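Tungsten-containing formylmethanofuran dehydrogenase 2 subunit C (Methanothermobacter wolfeii, PDB 5T5I) forms the beta-helical subunit C of a tungsten enzyme complex that reduces CO2 and fixes it as formylmethanofuran in methanogenesis. Local coordinates at residues Ile4-Glu10 and Gly49-Ser55; Val14-Asn20 and Ile37-Gly42; Val109-Ser115 and Ile128-Asp134; Val154-Asn160 and Ile173-Ile179; Phe218-Phe222 and Phe245-His249. All blocks are in the same frame, centred on the assembly; numbering follows the deposited sequence.

Interaction 1: residues Ile4-Glu10 and Gly49-Ser55; sequences IILTPKE and GDFFEVS
The outermost strand 52-56 of the large mixed sheet runs antiparallel to strand 3-8, which pairs in parallel with strand 66-69 on its other side. The short axes approach to 4.4 Å at 159°. Leu6-Val54 and Pro8-Phe52 are non-hydrogen-bonded pairs, while Ile5-Ser55 and Thr7-Glu53 are hydrogen-bonded: Ile5 N to Ser55 O and Glu53 N to Thr7 O at 2.8 Å, Thr7 N to Glu53 O at 3.0 Å, Ser55 N to Ile5 O at 3.1 Å. Lys9 N reaches Phe51 O at 3.0 Å. Leu6 (m, t), Val54 (t), Phe52 (chi1 m, chi2 88°) and Pro8 share one face: Leu6 CD2 to Val54 CG2 and Leu6 CB to Phe52 CD2 are both 3.9 Å, Pro8 CB to Phe52 CE2 3.8 Å. Helix 31-35 packs on Val54, and Phe26 of helix 23-26 on Leu6. Ile5 (m, m), Thr7 (m), Glu53 (m, m) and Ser55 (p) take the other, more exposed face. Phe51 (m) meets His41 edge-to-face. A water donates to Lys9 O and Phe51 O, 2.8 Å from each. Lys9 extends as m, t, t, t along the turn before strand 52-56, so that its NZ donates to Gly49 O at 2.9 Å.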
# COMPACT_ATOMS: atom_id res chain seq x y z
N ILE C 4 37.00 54.18 9.48
CA ILE C 4 38.29 53.51 9.65
C ILE C 4 38.24 52.31 8.70
O ILE C 4 37.33 51.48 8.81
CB ILE C 4 38.57 53.13 11.13
CG1 ILE C 4 38.79 54.41 11.97
CG2 ILE C 4 39.80 52.20 11.25
CD1 ILE C 4 38.54 54.25 13.44
N ILE C 5 39.17 52.25 7.73
CA ILE C 5 39.18 51.22 6.69
C ILE C 5 40.18 50.12 7.01
O ILE C 5 41.37 50.41 7.17
CB ILE C 5 39.49 51.83 5.29
CG1 ILE C 5 38.75 53.17 5.02
CG2 ILE C 5 39.21 50.80 4.17
CD1 ILE C 5 37.26 53.11 5.09
N LEU C 6 39.72 48.86 7.03
CA LEU C 6 40.56 47.69 7.22
C LEU C 6 40.58 46.95 5.88
O LEU C 6 39.53 46.48 5.44
CB LEU C 6 40.04 46.74 8.31
CG LEU C 6 39.89 47.28 9.73
CD1 LEU C 6 39.56 46.12 10.69
CD2 LEU C 6 41.13 47.97 10.20
N THR C 7 41.74 46.87 5.22
CA THR C 7 41.83 46.18 3.93
C THR C 7 42.56 44.88 4.21
O THR C 7 43.73 44.92 4.58
CB THR C 7 42.53 47.04 2.89
OG1 THR C 7 41.89 48.31 2.86
CG2 THR C 7 42.48 46.41 1.50
N PRO C 8 41.88 43.73 4.10
CA PRO C 8 42.55 42.48 4.45
C PRO C 8 43.67 42.09 3.51
O PRO C 8 43.56 42.24 2.30
CB PRO C 8 41.43 41.43 4.42
CG PRO C 8 40.32 42.03 3.71
CD PRO C 8 40.47 43.51 3.71
N LYS C 9 44.75 41.54 4.09
CA LYS C 9 45.83 40.93 3.34
C LYS C 9 45.32 39.48 3.12
O LYS C 9 44.16 39.21 3.44
CB LYS C 9 47.13 40.97 4.16
CG LYS C 9 47.61 42.40 4.41
CD LYS C 9 48.79 42.46 5.34
CE LYS C 9 49.26 43.87 5.56
NZ LYS C 9 50.32 43.95 6.60
N GLU C 10 46.13 38.56 2.59
CA GLU C 10 45.64 37.20 2.37
C GLU C 10 45.19 36.55 3.70
O GLU C 10 45.95 36.55 4.68
CB GLU C 10 46.70 36.32 1.70
CG GLU C 10 46.19 34.93 1.34
CD GLU C 10 47.06 34.16 0.36
OE1 GLU C 10 46.49 33.50 -0.54
OE2 GLU C 10 48.30 34.19 0.51
N GLY C 49 47.57 44.65 12.39
CA GLY C 49 48.38 45.11 11.26
C GLY C 49 49.09 44.01 10.48
O GLY C 49 49.45 44.23 9.32
N ASP C 50 49.31 42.83 11.10
CA ASP C 50 49.92 41.68 10.41
C ASP C 50 48.99 41.11 9.34
O ASP C 50 49.49 40.46 8.42
CB ASP C 50 50.28 40.55 11.41
CG ASP C 50 51.38 40.88 12.41
OD1 ASP C 50 52.24 41.74 12.10
OD2 ASP C 50 51.42 40.22 13.49
N PHE C 51 47.66 41.29 9.47
CA PHE C 51 46.68 40.72 8.53
C PHE C 51 45.75 41.75 7.87
O PHE C 51 44.92 41.36 7.04
CB PHE C 51 45.88 39.63 9.25
CG PHE C 51 46.70 38.38 9.44
CD1 PHE C 51 46.80 37.43 8.43
CD2 PHE C 51 47.42 38.17 10.61
CE1 PHE C 51 47.57 36.28 8.60
CE2 PHE C 51 48.19 37.01 10.78
CZ PHE C 51 48.25 36.07 9.78
N PHE C 52 45.89 43.05 8.19
CA PHE C 52 45.08 44.11 7.60
C PHE C 52 45.88 45.38 7.40
O PHE C 52 46.65 45.75 8.29
CB PHE C 52 43.89 44.49 8.52
CG PHE C 52 42.89 43.38 8.73
CD1 PHE C 52 43.06 42.45 9.75
CD2 PHE C 52 41.78 43.26 7.91
CE1 PHE C 52 42.14 41.42 9.93
CE2 PHE C 52 40.88 42.23 8.08
CZ PHE C 52 41.07 41.30 9.08
N GLU C 53 45.63 46.09 6.29
CA GLU C 53 46.17 47.43 6.09
C GLU C 53 45.15 48.31 6.83
O GLU C 53 43.97 47.95 6.84
CB GLU C 53 46.21 47.84 4.60
CG GLU C 53 47.02 46.92 3.69
CD GLU C 53 48.52 47.06 3.75
OE1 GLU C 53 49.03 47.85 4.58
OE2 GLU C 53 49.20 46.37 2.96
N VAL C 54 45.59 49.39 7.49
CA VAL C 54 44.69 50.27 8.26
C VAL C 54 44.86 51.72 7.79
O VAL C 54 45.99 52.18 7.67
CB VAL C 54 44.91 50.15 9.79
CG1 VAL C 54 43.84 50.92 10.57
CG2 VAL C 54 44.95 48.69 10.25
N SER C 55 43.74 52.44 7.58
CA SER C 55 43.71 53.86 7.21
C SER C 55 42.39 54.50 7.68
O SER C 55 41.48 53.80 8.14
CB SER C 55 43.86 54.03 5.70
OG SER C 55 42.77 53.47 4.99
O HOH W 1 43.72 38.95 6.20

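Interaction 2: residues Val14-Asn20 and Ile37-Gly42; sequences VPLEAPN and IQIMHG
This is a buried antiparallel strand pairing in the small four-stranded sheet near the N-terminal end of the chain, where strand 16-17 runs against strand 38-41. Leu16 and His41 form a non-hydrogen-bonded pair (CA-CA 4.7 Å), Glu17 and Met40 a hydrogen-bonded one (5.0 Å), with Glu17 N to Met40 O at 2.9 Å and Met40 N to Glu17 O at 3.0 Å. Leu16 CA adds a 3.2 Å C-H contact to Met40 O. On the Leu16 face, Leu16 (m, t) sets CD1 4.0 Å from Ile39 CD1 and CD2 3.9 Å from His41 CB. Ile39 (p, t) also places CG2 3.7 Å from Ala18 CB. Val14 (t) lays CG1 3.7 Å from Gly42 CA; a CB on Gly42 would clash with that methyl, and its positive phi (67°) by itself favours glycine. A water links Val14 N (3.2 Å) with His41 NE2 (3.1 Å). At the other end Asn20 (m) bends back, ND2 donating to Gln38 O at 3.0 Å and CB resting 3.4 Å from Ile37 CG2, while a second water joins Asn20 N (3.1 Å) to Gln38 O (2.8 Å). Glu17 (m, t) carries its carboxylate away to Arg78 and to Arg318 of the neighbouring subunit B. Strand 44-47 lies beyond strand 38-41, strand 76-77 beyond strand 16-17, and helix 23-26 packs on Asn20 and Ile37.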
# COMPACT_ATOMS: atom_id res chain seq x y z
N VAL C 14 44.63 28.77 8.93
CA VAL C 14 44.31 28.63 10.35
C VAL C 14 43.51 29.90 10.65
O VAL C 14 44.07 30.98 10.46
CB VAL C 14 45.57 28.54 11.24
CG1 VAL C 14 45.21 28.60 12.72
CG2 VAL C 14 46.34 27.26 10.93
N PRO C 15 42.22 29.84 11.04
CA PRO C 15 41.46 31.10 11.19
C PRO C 15 41.97 32.10 12.23
O PRO C 15 42.69 31.73 13.17
CB PRO C 15 40.04 30.64 11.55
CG PRO C 15 39.99 29.19 11.25
CD PRO C 15 41.38 28.66 11.29
N LEU C 16 41.58 33.36 12.05
CA LEU C 16 41.84 34.44 12.99
C LEU C 16 40.62 34.56 13.90
O LEU C 16 39.49 34.29 13.46
CB LEU C 16 42.00 35.79 12.25
CG LEU C 16 43.12 35.89 11.20
CD1 LEU C 16 43.07 37.24 10.51
CD2 LEU C 16 44.48 35.69 11.84
N GLU C 17 40.83 34.98 15.15
CA GLU C 17 39.74 35.32 16.08
C GLU C 17 39.99 36.78 16.42
O GLU C 17 41.05 37.09 16.96
CB GLU C 17 39.72 34.47 17.36
CG GLU C 17 39.57 32.98 17.10
CD GLU C 17 38.97 32.18 18.24
OE1 GLU C 17 38.98 30.93 18.16
OE2 GLU C 17 38.45 32.80 19.21
N ALA C 18 39.06 37.66 16.06
CA ALA C 18 39.26 39.10 16.23
C ALA C 18 38.11 39.81 16.94
O ALA C 18 37.54 40.77 16.40
CB ALA C 18 39.53 39.72 14.87
N PRO C 19 37.81 39.43 18.20
CA PRO C 19 36.77 40.15 18.97
C PRO C 19 37.08 41.63 19.21
O PRO C 19 36.15 42.41 19.44
CB PRO C 19 36.69 39.35 20.27
CG PRO C 19 38.05 38.74 20.42
CD PRO C 19 38.41 38.35 19.02
N ASN C 20 38.36 42.03 19.12
CA ASN C 20 38.75 43.44 19.28
C ASN C 20 38.40 44.31 18.06
O ASN C 20 38.55 45.52 18.14
CB ASN C 20 40.24 43.57 19.65
CG ASN C 20 40.54 43.16 21.06
OD1 ASN C 20 39.71 43.29 21.96
ND2 ASN C 20 41.79 42.78 21.33
N ILE C 37 46.48 46.46 17.73
CA ILE C 37 45.42 45.73 18.43
C ILE C 37 45.71 44.23 18.30
O ILE C 37 46.01 43.75 17.20
CB ILE C 37 44.00 46.11 17.90
CG1 ILE C 37 43.61 47.51 18.44
CG2 ILE C 37 42.94 45.07 18.30
CD1 ILE C 37 42.37 48.12 17.79
N GLN C 38 45.62 43.50 19.41
CA GLN C 38 45.89 42.07 19.39
C GLN C 38 44.71 41.26 18.89
O GLN C 38 43.56 41.54 19.22
CB GLN C 38 46.30 41.56 20.78
CG GLN C 38 47.66 42.12 21.23
CD GLN C 38 48.10 41.55 22.56
OE1 GLN C 38 47.28 41.27 23.45
NE2 GLN C 38 49.40 41.41 22.75
N ILE C 39 45.02 40.24 18.09
CA ILE C 39 44.06 39.23 17.61
C ILE C 39 44.73 37.85 17.73
O ILE C 39 45.95 37.77 17.88
CB ILE C 39 43.55 39.52 16.16
CG1 ILE C 39 44.68 39.41 15.11
CG2 ILE C 39 42.85 40.89 16.10
CD1 ILE C 39 44.21 39.47 13.68
N MET C 40 43.95 36.76 17.66
CA MET C 40 44.51 35.41 17.71
C MET C 40 44.64 34.84 16.31
O MET C 40 43.76 35.05 15.48
CB MET C 40 43.62 34.43 18.51
CG MET C 40 43.40 34.78 19.96
SD MET C 40 44.90 34.83 20.96
CE MET C 40 45.54 33.09 20.77
N HIS C 41 45.74 34.13 16.05
CA HIS C 41 45.99 33.36 14.83
C HIS C 41 46.31 31.95 15.37
O HIS C 41 47.47 31.62 15.63
CB HIS C 41 47.15 33.93 14.00
CG HIS C 41 47.43 33.14 12.76
ND1 HIS C 41 48.70 33.10 12.22
CD2 HIS C 41 46.61 32.37 12.01
CE1 HIS C 41 48.62 32.30 11.16
NE2 HIS C 41 47.37 31.84 11.00
N GLY C 42 45.26 31.18 15.63
CA GLY C 42 45.41 29.85 16.22
C GLY C 42 45.92 29.97 17.64
O GLY C 42 45.39 30.75 18.43
O HOH W 2 47.69 29.79 8.73
O HOH W 3 40.97 40.41 19.18

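Interaction 3: residues Val109-Ser115 and Ile128-Asp134; sequences VEGNAGS and ILGDAGD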
# COMPACT_ATOMS: atom_id res chain seq x y z
N VAL C 109 26.89 42.56 6.81
CA VAL C 109 27.77 41.60 6.14
C VAL C 109 27.24 41.51 4.71
O VAL C 109 26.11 41.07 4.52
CB VAL C 109 27.78 40.22 6.83
CG1 VAL C 109 28.62 39.20 6.03
CG2 VAL C 109 28.28 40.32 8.27
N GLU C 110 28.03 41.95 3.72
CA GLU C 110 27.58 41.92 2.32
C GLU C 110 27.57 40.51 1.71
O GLU C 110 26.81 40.28 0.77
CB GLU C 110 28.38 42.89 1.45
CG GLU C 110 28.12 44.32 1.86
CD GLU C 110 28.78 45.40 1.04
OE1 GLU C 110 28.71 46.56 1.48
OE2 GLU C 110 29.37 45.10 -0.03
N GLY C 111 28.39 39.61 2.24
CA GLY C 111 28.45 38.23 1.79
C GLY C 111 27.75 37.29 2.75
O GLY C 111 26.71 37.65 3.33
N ASN C 112 28.31 36.09 2.95
CA ASN C 112 27.77 35.08 3.85
C ASN C 112 28.39 35.17 5.25
O ASN C 112 29.45 35.76 5.43
CB ASN C 112 28.01 33.67 3.29
CG ASN C 112 27.55 33.50 1.87
OD1 ASN C 112 26.43 33.89 1.52
ND2 ASN C 112 28.42 32.99 1.00
N ALA C 113 27.70 34.56 6.24
CA ALA C 113 28.17 34.48 7.63
C ALA C 113 28.15 33.02 8.10
O ALA C 113 27.28 32.25 7.70
CB ALA C 113 27.29 35.31 8.54
N GLY C 114 29.10 32.67 8.96
CA GLY C 114 29.19 31.34 9.54
C GLY C 114 28.17 31.13 10.63
O GLY C 114 27.30 31.99 10.86
N SER C 115 28.27 30.00 11.33
CA SER C 115 27.36 29.68 12.42
C SER C 115 27.52 30.63 13.61
O SER C 115 28.56 31.27 13.77
CB SER C 115 27.55 28.23 12.88
OG SER C 115 27.28 27.35 11.81
N ILE C 128 22.64 40.43 7.18
CA ILE C 128 23.49 39.56 6.35
C ILE C 128 22.83 39.50 4.98
O ILE C 128 21.71 39.02 4.87
CB ILE C 128 23.64 38.16 7.02
CG1 ILE C 128 24.39 38.29 8.38
CG2 ILE C 128 24.39 37.17 6.10
CD1 ILE C 128 24.10 37.19 9.37
N LEU C 129 23.51 40.03 3.95
CA LEU C 129 22.93 40.07 2.60
C LEU C 129 23.00 38.71 1.87
O LEU C 129 22.20 38.47 0.96
CB LEU C 129 23.51 41.20 1.74
CG LEU C 129 23.53 42.61 2.36
CD1 LEU C 129 24.05 43.64 1.36
CD2 LEU C 129 22.15 43.04 2.84
N GLY C 130 23.92 37.84 2.28
CA GLY C 130 24.05 36.49 1.75
C GLY C 130 23.33 35.48 2.63
O GLY C 130 22.28 35.78 3.22
N ASP C 131 23.90 34.27 2.73
CA ASP C 131 23.36 33.18 3.54
C ASP C 131 24.00 33.17 4.95
O ASP C 131 25.08 33.73 5.13
CB ASP C 131 23.66 31.81 2.89
CG ASP C 131 23.10 31.62 1.49
OD1 ASP C 131 21.98 32.13 1.22
OD2 ASP C 131 23.74 30.91 0.69
N ALA C 132 23.36 32.50 5.92
CA ALA C 132 23.91 32.33 7.27
C ALA C 132 23.97 30.83 7.58
O ALA C 132 23.34 30.03 6.88
CB ALA C 132 23.06 33.06 8.31
N GLY C 133 24.75 30.45 8.58
CA GLY C 133 24.90 29.05 8.98
C GLY C 133 23.85 28.59 9.97
O GLY C 133 22.70 29.03 9.94
N ASP C 134 24.25 27.67 10.86
CA ASP C 134 23.38 27.17 11.91
C ASP C 134 23.41 28.16 13.08
O ASP C 134 24.31 29.00 13.15
CB ASP C 134 23.88 25.79 12.41
CG ASP C 134 23.99 24.74 11.32
OD1 ASP C 134 22.94 24.27 10.83
OD2 ASP C 134 25.14 24.37 10.95
O HOH W 4 24.71 31.92 11.81
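The shortest bond here comes from a side chain: Asn112, with chi1 at m, aims OD1 at Asp131 N, 2.8 Å away. Backbone bonds surround it. Leu129 N donates to Val109 O at 2.9 Å and nearly in line, Gly130 N to Gly111 O at 3.0 Å, and Ala113 N to Asp131 O at 3.0 Å. Farther along, Ser115 OG accepts from Asp134 N at 3.2 Å and also bonds Ser94 of the neighbouring fwdD subunit, as does Asp134 OD2. A water donates to Gly114 O (2.8 Å) and Asp134 O (3.2 Å), filling the gap between those carbonyls. Glycines make this closeness possible: a CB on Gly130 would run into Asn112 OD1 and Gly111 O, and one on Gly133 into Ser115 OG. Packing is modest, with Ile128 CD1 3.8 Å from Ala113 CB and Ile128 CG1 4.2 Å from Val109 CB, while outside, Leu129 CD1 sits 4.2 Å from Glu110 CG. Asp131 OD1 repeats the Asn112 gesture by bonding Asn157 N one coil on. Val109 and Ile128 form a parallel bridge 19 residues apart, and the same turn follows each: successive coils of a right-handed beta-helix, stacked like for like.

Interaction 4: residues Val154-Asn160 and Ile173-Ile179; sequences VHGNADN and IKGDVNI
Two successive coils of the parallel beta-helix lie in step here, 19 residues apart in sequence. Val154 (t) bridges Ile173 in parallel, CA-CA 4.9 Å; its O accepts from Lys174 N at 2.9 Å, and its CB lies 3.9 Å from CD1 of Ile173 (m, m). His155 (m) offers a ring face to Lys174 CD, 4.0 Å from the centroid, a CH-pi contact, while its NE2 bonds Glu127. Gly156 O takes a weak bond from Gly175 N at 3.0 Å; a CB on Gly175 (phi/psi -97/-147) would clash with this carbonyl. Asn157, chi1 m and chi2 -42°, turns OD1 to Asp176 N at 2.8 Å. Ala158 N donates to Asp176 O at 3.0 Å, and Ala158 CB packs 4.1 Å from Ile173 CD1 and 4.3 Å from Val177 CG1. Asp159 O accepts from Asn178 N at 3.1 Å and, at 2.8 Å, from a water that also donates to Ile179 O (3.2 Å). Asn160 (m) closes the row, OD1 accepting from both Asn178 ND2 (2.8 Å) and Ile179 N (3.2 Å); Asn178 is t. On the next coil, strand 196-198 lies against Val177, Asn178 and Ile179, while the preceding coil holds Asn157 N through Asp131 and Asn160 N through Asp134.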
# COMPACT_ATOMS: atom_id res chain seq x y z
N VAL C 154 18.55 38.06 7.66
CA VAL C 154 19.36 37.28 6.71
C VAL C 154 18.60 37.33 5.38
O VAL C 154 17.47 36.84 5.33
CB VAL C 154 19.57 35.82 7.20
CG1 VAL C 154 20.34 34.99 6.16
CG2 VAL C 154 20.30 35.79 8.53
N HIS C 155 19.19 37.91 4.32
CA HIS C 155 18.52 38.04 3.02
C HIS C 155 18.50 36.74 2.22
O HIS C 155 17.60 36.55 1.41
CB HIS C 155 19.10 39.20 2.20
CG HIS C 155 18.78 40.54 2.78
ND1 HIS C 155 18.08 41.48 2.06
CD2 HIS C 155 19.04 41.04 4.01
CE1 HIS C 155 17.97 42.54 2.85
NE2 HIS C 155 18.51 42.31 4.04
N GLY C 156 19.48 35.87 2.46
CA GLY C 156 19.56 34.56 1.82
C GLY C 156 18.92 33.49 2.69
O GLY C 156 17.96 33.76 3.42
N ASN C 157 19.49 32.29 2.66
CA ASN C 157 19.05 31.13 3.45
C ASN C 157 19.83 30.99 4.75
O ASN C 157 20.92 31.55 4.88
CB ASN C 157 19.23 29.84 2.64
CG ASN C 157 18.51 29.88 1.31
OD1 ASN C 157 17.37 30.34 1.21
ND2 ASN C 157 19.17 29.43 0.26
N ALA C 158 19.28 30.20 5.69
CA ALA C 158 19.96 29.84 6.94
C ALA C 158 19.76 28.34 7.17
O ALA C 158 18.97 27.71 6.45
CB ALA C 158 19.47 30.66 8.13
N ASP C 159 20.49 27.74 8.09
CA ASP C 159 20.46 26.28 8.28
C ASP C 159 19.62 25.81 9.48
O ASP C 159 18.40 26.01 9.45
CB ASP C 159 21.89 25.75 8.31
CG ASP C 159 22.68 26.03 7.03
OD1 ASP C 159 22.06 26.09 5.95
OD2 ASP C 159 23.92 26.18 7.12
N ASN C 160 20.21 25.14 10.49
CA ASN C 160 19.45 24.57 11.61
C ASN C 160 19.44 25.42 12.85
O ASN C 160 20.38 26.16 13.12
CB ASN C 160 20.02 23.21 12.02
CG ASN C 160 19.83 22.09 11.03
OD1 ASN C 160 19.23 22.25 9.97
ND2 ASN C 160 20.26 20.91 11.40
N ILE C 173 14.32 35.66 8.27
CA ILE C 173 15.05 34.93 7.21
C ILE C 173 14.24 35.16 5.95
O ILE C 173 13.08 34.72 5.87
CB ILE C 173 15.20 33.41 7.50
CG1 ILE C 173 15.72 33.13 8.93
CG2 ILE C 173 16.11 32.73 6.45
CD1 ILE C 173 17.05 33.75 9.31
N LYS C 174 14.80 35.86 4.97
CA LYS C 174 14.08 36.14 3.72
C LYS C 174 14.05 34.92 2.77
O LYS C 174 13.14 34.81 1.95
CB LYS C 174 14.61 37.40 3.05
CG LYS C 174 14.47 38.64 3.94
CD LYS C 174 14.83 39.96 3.20
CE LYS C 174 13.96 41.19 3.43
NZ LYS C 174 13.03 41.14 4.59
N GLY C 175 15.01 34.01 2.92
CA GLY C 175 15.07 32.77 2.17
C GLY C 175 14.48 31.59 2.95
O GLY C 175 13.56 31.75 3.75
N ASP C 176 15.05 30.41 2.71
CA ASP C 176 14.62 29.16 3.35
C ASP C 176 15.49 28.81 4.57
O ASP C 176 16.62 29.27 4.69
CB ASP C 176 14.74 28.01 2.34
CG ASP C 176 14.02 28.26 1.04
OD1 ASP C 176 12.90 28.83 1.08
OD2 ASP C 176 14.58 27.93 -0.03
N VAL C 177 14.95 27.94 5.43
CA VAL C 177 15.68 27.34 6.55
C VAL C 177 15.61 25.82 6.42
O VAL C 177 14.73 25.29 5.73
CB VAL C 177 15.26 27.81 7.97
CG1 VAL C 177 15.40 29.32 8.13
CG2 VAL C 177 13.86 27.35 8.31
N ASN C 178 16.48 25.12 7.14
CA ASN C 178 16.49 23.66 7.12
C ASN C 178 15.59 23.11 8.23
O ASN C 178 14.37 23.18 8.07
CB ASN C 178 17.92 23.12 7.12
CG ASN C 178 17.97 21.64 6.81
OD1 ASN C 178 17.42 21.20 5.83
ND2 ASN C 178 18.67 20.86 7.60
N ILE C 179 16.13 22.58 9.35
CA ILE C 179 15.26 22.01 10.38
C ILE C 179 15.38 22.70 11.73
O ILE C 179 16.37 23.37 12.02
CB ILE C 179 15.46 20.48 10.52
CG1 ILE C 179 16.87 20.12 11.06
CG2 ILE C 179 15.17 19.78 9.19
CD1 ILE C 179 17.02 18.65 11.50
O HOH W 5 16.50 26.50 11.47

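Interaction 5: residues Phe218-Phe222 and Phe245-His249; sequences FLAGF and FEGDH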
# COMPACT_ATOMS: atom_id res chain seq x y z
N PHE C 218 5.58 18.93 9.95
CA PHE C 218 5.32 19.65 11.20
C PHE C 218 5.26 18.65 12.37
O PHE C 218 5.81 17.56 12.24
CB PHE C 218 4.09 20.57 11.04
CG PHE C 218 3.85 21.62 12.11
CD1 PHE C 218 4.91 22.37 12.63
CD2 PHE C 218 2.59 21.83 12.64
CE1 PHE C 218 4.70 23.31 13.63
CE2 PHE C 218 2.38 22.78 13.64
CZ PHE C 218 3.43 23.53 14.11
N LEU C 219 4.67 19.02 13.52
CA LEU C 219 4.73 18.26 14.76
C LEU C 219 3.36 18.01 15.39
O LEU C 219 2.53 18.93 15.50
CB LEU C 219 5.62 19.09 15.68
CG LEU C 219 7.12 19.18 15.33
CD1 LEU C 219 7.79 20.28 16.14
CD2 LEU C 219 7.84 17.86 15.60
N ALA C 220 3.15 16.77 15.86
CA ALA C 220 1.88 16.33 16.44
C ALA C 220 1.57 16.89 17.83
O ALA C 220 0.44 16.76 18.28
CB ALA C 220 1.80 14.82 16.44
N GLY C 221 2.56 17.51 18.49
CA GLY C 221 2.37 18.16 19.78
C GLY C 221 1.70 19.53 19.71
O GLY C 221 1.50 20.17 20.74
N PHE C 222 1.36 20.01 18.49
CA PHE C 222 0.70 21.31 18.33
C PHE C 222 -0.82 21.14 18.21
O PHE C 222 -1.28 20.13 17.69
CB PHE C 222 1.26 22.04 17.11
CG PHE C 222 2.56 22.76 17.40
CD1 PHE C 222 3.76 22.08 17.44
CD2 PHE C 222 2.57 24.13 17.67
CE1 PHE C 222 4.95 22.74 17.73
CE2 PHE C 222 3.76 24.79 17.97
CZ PHE C 222 4.94 24.09 18.02
N PHE C 245 -1.46 27.60 15.05
CA PHE C 245 -1.20 26.44 15.93
C PHE C 245 -0.61 26.89 17.25
O PHE C 245 0.19 27.82 17.26
CB PHE C 245 -0.19 25.50 15.26
CG PHE C 245 -0.64 24.90 13.95
CD1 PHE C 245 -1.32 23.68 13.92
CD2 PHE C 245 -0.33 25.51 12.74
CE1 PHE C 245 -1.69 23.10 12.71
CE2 PHE C 245 -0.72 24.95 11.53
CZ PHE C 245 -1.40 23.75 11.52
N GLU C 246 -0.97 26.22 18.35
CA GLU C 246 -0.43 26.48 19.68
C GLU C 246 0.34 25.26 20.19
O GLU C 246 -0.13 24.12 20.07
CB GLU C 246 -1.54 26.84 20.67
CG GLU C 246 -1.02 27.35 22.01
CD GLU C 246 -2.10 27.49 23.06
OE1 GLU C 246 -2.81 26.49 23.32
OE2 GLU C 246 -2.21 28.59 23.65
N GLY C 247 1.50 25.51 20.77
CA GLY C 247 2.32 24.42 21.30
C GLY C 247 3.65 24.88 21.83
O GLY C 247 3.81 26.07 22.13
N ASP C 248 4.65 24.00 21.95
CA ASP C 248 4.63 22.56 21.68
C ASP C 248 4.14 21.90 22.96
O ASP C 248 4.82 21.98 23.99
CB ASP C 248 6.05 22.10 21.32
CG ASP C 248 6.25 20.64 20.96
OD1 ASP C 248 5.34 19.83 21.23
OD2 ASP C 248 7.33 20.31 20.45
N HIS C 249 2.99 21.20 22.92
CA HIS C 249 2.43 20.61 24.13
C HIS C 249 3.20 19.37 24.67
O HIS C 249 2.76 18.80 25.66
CB HIS C 249 0.95 20.33 24.00
CG HIS C 249 0.11 21.53 23.69
ND1 HIS C 249 -0.67 21.49 22.57
CD2 HIS C 249 -0.04 22.75 24.27
CE1 HIS C 249 -1.29 22.65 22.51
NE2 HIS C 249 -0.94 23.44 23.48
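The backbone hydrogen bond between the segments runs from His249 N to Gly221 O, 2.8 Å (N-H...O 156°). Gly221 sits inside a type I turn from Leu219 to Phe222, closed by a weak Phe222 N to Leu219 O bond of 3.4 Å, and a CB there would strike Asp248 OD1, so the chain passes close, with Gly221 CA 3.7 Å from that oxygen. Asp248 itself is anchored elsewhere: OD2 bonds Glu203 N and OD1 bonds Ala250 N. A CA-H...O contact runs from Phe222 CA to Glu246 O, 3.4 Å. These residues lie where strand 241-247 ends and strand 223-229 begins, two neighbouring antiparallel strands that finish the large sheet after its run of parallel beta-helix strands; the cis peptide between Gly247 and Asp248 falls just past the strand end. Aromatic contacts dominate the rest. Phe218 turns its ring edge to the face of Phe245 in a T-shaped pair, centroids 5.0 Å apart and planes at 63°. Phe222 lays one ring face against the Gly247-Asp248 backbone, with Gly247 CA 4.0 Å and Asp248 CA 4.2 Å from its centroid in CH-pi contacts; a side chain on Gly247 would hit Phe222 CD2. Apolar contact continues from Phe222 CD2 to Phe245 CB at 3.9 Å. Subunit B lies against this corner: its Asp211 accepts from Gly221 N, and its His220 stacks on the His249 ring.

How the interactions relate
Interactions 1 and 2 form one unit: 2 is nested in the chain loop closed by 1, and Phe51 joins them, its CZ 3.9 Å from His41 ND1 and its CB 3.9 Å from Leu16 CD1. Interactions 3 and 4 are layers of one coil stack, centres 10 Å apart, probably bonded from His155 N to Ile128 O and from Ala132 N to Asn157 O, both 2.8 Å. The excursion between them binds calcium through Ser139, Tyr140 and Asp143; the ion is about 13 Å from the Asp134 side chain and about 14 Å from that of Asn160. Interaction 5, centre 50 Å from that of interaction 1, lies on the opposite side of the chain's centre.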